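Local coordinates for protein nicastrin (Dictyostelium purpureum, PDB 4R12) that probably serves as an essential subunit of gamma-secretase, the intramembrane protease complex that cleaves membrane proteins such as Notch receptors and APP, at residues Gly197-Ser202 against Ala266-Glu271. Residues are numbered along the deposited sequence; the frame is centred on the assembly and turned at random.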
ATOM      1  N   GLY A 197      -8.721  -4.557  -4.399  1.00 24.81           N
ATOM      2  CA  GLY A 197      -8.299  -3.923  -5.636  1.00 25.43           C
ATOM      3  C   GLY A 197      -7.728  -4.908  -6.617  1.00 26.53           C
ATOM      4  O   GLY A 197      -8.155  -6.060  -6.656  1.00 25.71           O
ATOM      5  N   GLN A 198      -6.750  -4.452  -7.398  1.00 25.86           N
ATOM      6  CA  GLN A 198      -6.086  -5.293  -8.374  1.00 23.19           C
ATOM      7  C   GLN A 198      -4.585  -5.434  -8.100  1.00 24.44           C
ATOM      8  O   GLN A 198      -3.890  -4.430  -7.888  1.00 23.33           O
ATOM      9  CB  GLN A 198      -6.285  -4.728  -9.788  1.00 24.81           C
ATOM     10  CG  GLN A 198      -7.745  -4.656 -10.250  1.00 27.92           C
ATOM     11  CD  GLN A 198      -8.372  -6.037 -10.448  1.00 27.35           C
ATOM     12  OE1 GLN A 198      -7.800  -6.905 -11.109  1.00 28.03           O
ATOM     13  NE2 GLN A 198      -9.550  -6.240  -9.871  1.00 27.27           N
ATOM     14  N   SER A 199      -4.104  -6.676  -8.097  1.00 23.52           N
ATOM     15  CA  SER A 199      -2.668  -6.963  -8.100  1.00 24.28           C
ATOM     16  C   SER A 199      -2.195  -6.976  -9.540  1.00 22.59           C
ATOM     17  O   SER A 199      -3.015  -6.991 -10.455  1.00 24.64           O
ATOM     18  CB  SER A 199      -2.360  -8.305  -7.430  1.00 26.03           C
ATOM     19  OG  SER A 199      -2.895  -8.378  -6.114  1.00 23.62           O
ATOM     20  N   ILE A 200      -0.876  -6.974  -9.749  1.00 24.36           N
ATOM     21  CA  ILE A 200      -0.317  -7.033 -11.098  1.00 23.02           C
ATOM     22  C   ILE A 200       0.863  -8.001 -11.142  1.00 23.81           C
ATOM     23  O   ILE A 200       1.739  -7.961 -10.269  1.00 23.97           O
ATOM     24  CB  ILE A 200       0.178  -5.651 -11.615  1.00 22.26           C
ATOM     25  CG1 ILE A 200      -0.822  -4.524 -11.328  1.00 24.46           C
ATOM     26  CG2 ILE A 200       0.442  -5.684 -13.131  1.00 22.52           C
ATOM     27  CD1 ILE A 200      -0.495  -3.708 -10.076  1.00 25.73           C
ATOM     28  N   TRP A 201       0.880  -8.885 -12.140  1.00 22.01           N
ATOM     29  CA  TRP A 201       2.047  -9.751 -12.325  1.00 24.92           C
ATOM     30  C   TRP A 201       2.543  -9.696 -13.760  1.00 24.96           C
ATOM     31  O   TRP A 201       1.821  -9.278 -14.680  1.00 25.94           O
ATOM     32  CB  TRP A 201       1.745 -11.206 -11.909  1.00 24.62           C
ATOM     33  CG  TRP A 201       0.695 -11.908 -12.719  1.00 25.70           C
ATOM     34  CD1 TRP A 201      -0.652 -11.899 -12.498  1.00 27.62           C
ATOM     35  CD2 TRP A 201       0.907 -12.751 -13.858  1.00 28.88           C
ATOM     36  NE1 TRP A 201      -1.295 -12.668 -13.439  1.00 29.88           N
ATOM     37  CE2 TRP A 201      -0.360 -13.196 -14.288  1.00 29.40           C
ATOM     38  CE3 TRP A 201       2.042 -13.149 -14.576  1.00 30.25           C
ATOM     39  CZ2 TRP A 201      -0.523 -14.029 -15.397  1.00 31.87           C
ATOM     40  CZ3 TRP A 201       1.874 -13.975 -15.677  1.00 30.75           C
ATOM     41  CH2 TRP A 201       0.603 -14.412 -16.068  1.00 31.59           C
ATOM     42  N   SER A 202       3.787 -10.115 -13.957  1.00 24.30           N
ATOM     43  CA  SER A 202       4.439  -9.904 -15.237  1.00 25.72           C
ATOM     44  C   SER A 202       5.580 -10.871 -15.441  1.00 27.83           C
ATOM     45  O   SER A 202       6.247 -11.266 -14.486  1.00 26.79           O
ATOM     46  CB  SER A 202       4.966  -8.471 -15.339  1.00 24.98           C
ATOM     47  OG  SER A 202       5.610  -8.252 -16.585  1.00 25.65           O
ATOM     48  N   ALA A 266       5.634 -10.166  -9.162  1.00 23.92           N
ATOM     49  CA  ALA A 266       4.258  -9.922  -8.713  1.00 24.53           C
ATOM     50  C   ALA A 266       4.169  -8.759  -7.731  1.00 24.15           C
ATOM     51  O   ALA A 266       4.934  -8.681  -6.763  1.00 23.30           O
ATOM     52  CB  ALA A 266       3.649 -11.207  -8.086  1.00 25.38           C
ATOM     53  N   PHE A 267       3.225  -7.856  -7.996  1.00 23.77           N
ATOM     54  CA  PHE A 267       2.946  -6.721  -7.129  1.00 22.32           C
ATOM     55  C   PHE A 267       1.570  -6.920  -6.503  1.00 25.00           C
ATOM     56  O   PHE A 267       0.561  -6.678  -7.173  1.00 23.92           O
ATOM     57  CB  PHE A 267       2.978  -5.398  -7.923  1.00 23.21           C
ATOM     58  CG  PHE A 267       4.342  -5.047  -8.485  1.00 22.28           C
ATOM     59  CD1 PHE A 267       4.868  -5.733  -9.574  1.00 23.95           C
ATOM     60  CD2 PHE A 267       5.091  -4.024  -7.923  1.00 21.97           C
ATOM     61  CE1 PHE A 267       6.122  -5.404 -10.081  1.00 22.35           C
ATOM     62  CE2 PHE A 267       6.347  -3.688  -8.429  1.00 22.80           C
ATOM     63  CZ  PHE A 267       6.856  -4.366  -9.509  1.00 21.55           C
ATOM     64  N   TRP A 268       1.524  -7.385  -5.249  1.00 23.01           N
ATOM     65  CA  TRP A 268       0.257  -7.779  -4.611  1.00 23.05           C
ATOM     66  C   TRP A 268      -0.445  -6.562  -4.034  1.00 23.12           C
ATOM     67  O   TRP A 268       0.184  -5.743  -3.360  1.00 21.17           O
ATOM     68  CB  TRP A 268       0.465  -8.809  -3.482  1.00 22.83           C
ATOM     69  CG  TRP A 268       1.162 -10.066  -3.868  1.00 25.29           C
ATOM     70  CD1 TRP A 268       2.294 -10.581  -3.293  1.00 25.24           C
ATOM     71  CD2 TRP A 268       0.784 -10.983  -4.906  1.00 25.44           C
ATOM     72  NE1 TRP A 268       2.642 -11.759  -3.912  1.00 25.74           N
ATOM     73  CE2 TRP A 268       1.735 -12.025  -4.909  1.00 27.70           C
ATOM     74  CE3 TRP A 268      -0.266 -11.025  -5.835  1.00 25.18           C
ATOM     75  CZ2 TRP A 268       1.666 -13.096  -5.800  1.00 33.78           C
ATOM     76  CZ3 TRP A 268      -0.324 -12.091  -6.717  1.00 41.69           C
ATOM     77  CH2 TRP A 268       0.634 -13.106  -6.694  1.00 37.09           C
ATOM     78  N   ASN A 269      -1.749  -6.451  -4.282  1.00 24.34           N
ATOM     79  CA  ASN A 269      -2.527  -5.343  -3.742  1.00 25.29           C
ATOM     80  C   ASN A 269      -3.358  -5.807  -2.543  1.00 24.76           C
ATOM     81  O   ASN A 269      -3.637  -6.993  -2.404  1.00 24.63           O
ATOM     82  CB  ASN A 269      -3.432  -4.756  -4.823  1.00 24.25           C
ATOM     83  CG  ASN A 269      -3.802  -3.305  -4.556  1.00 24.48           C
ATOM     84  OD1 ASN A 269      -3.620  -2.797  -3.445  1.00 25.61           O
ATOM     85  ND2 ASN A 269      -4.351  -2.633  -5.579  1.00 25.09           N
ATOM     86  N   ALA A 270      -3.728  -4.857  -1.690  1.00 22.30           N
ATOM     87  CA  ALA A 270      -4.576  -5.076  -0.514  1.00 24.14           C
ATOM     88  C   ALA A 270      -4.010  -6.114   0.473  1.00 26.19           C
ATOM     89  O   ALA A 270      -4.747  -6.715   1.264  1.00 26.61           O
ATOM     90  CB  ALA A 270      -5.999  -5.459  -0.964  1.00 23.76           C
ATOM     91  N   GLU A 271      -2.690  -6.291   0.454  1.00 24.72           N
ATOM     92  CA  GLU A 271      -2.038  -7.192   1.392  1.00 25.19           C
ATOM     93  C   GLU A 271      -2.121  -6.697   2.827  1.00 27.07           C
ATOM     94  O   GLU A 271      -2.119  -7.503   3.757  1.00 27.29           O
ATOM     95  CB  GLU A 271      -0.562  -7.387   1.016  1.00 22.78           C
ATOM     96  CG  GLU A 271      -0.391  -8.084  -0.297  1.00 23.29           C
ATOM     97  CD  GLU A 271      -0.857  -9.537  -0.249  1.00 25.19           C
ATOM     98  OE1 GLU A 271      -0.093 -10.400   0.215  1.00 26.98           O
ATOM     99  OE2 GLU A 271      -1.991  -9.808  -0.669  1.00 24.42           O
TER
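I200 and F267 form an antiparallel hydrogen-bonded pair joining strand 192-203 to strand 262-268. F267 N reaches I200 O at 2.7 Å in a nearly straight bond (174° at the hydrogen), and I200 N returns to F267 O at 3.0 Å. The same I200 O also receives a CA-H...O contact from A266 and lies at the edge of the F267 ring, in its plane.

Beyond W268, side chains take over the pairing. S199 OG, turned anti to its own carbonyl carbon (chi1 -55°), accepts a bond from N269 N at 2.9 Å. It also sits in plane at the edge of the W268 indole, with S199 OG 3.7 Å from W268 CE3. N269 ND2 then binds Q198 O at 3.0 Å, from above the carbonyl plane.

Apolar contact is looser, though buried: W201 CB and A266 CB stand 4.3 Å apart, I200 CD1 and F267 CB 4.4 Å. The larger side chains pack mainly on other elements: I200 and F267 touch L509 of helix 500-512, and the W201 ring meets H544 and F281.

Segment 266-271 belongs to the large lobe, of zinc-exopeptidase kinship. Directed contacts between the two segments are mostly hydrogen bonds, consistent with a buried junction set by polar groups, a serine and an asparagine continuing the grip where strand 262-268 turns into loop.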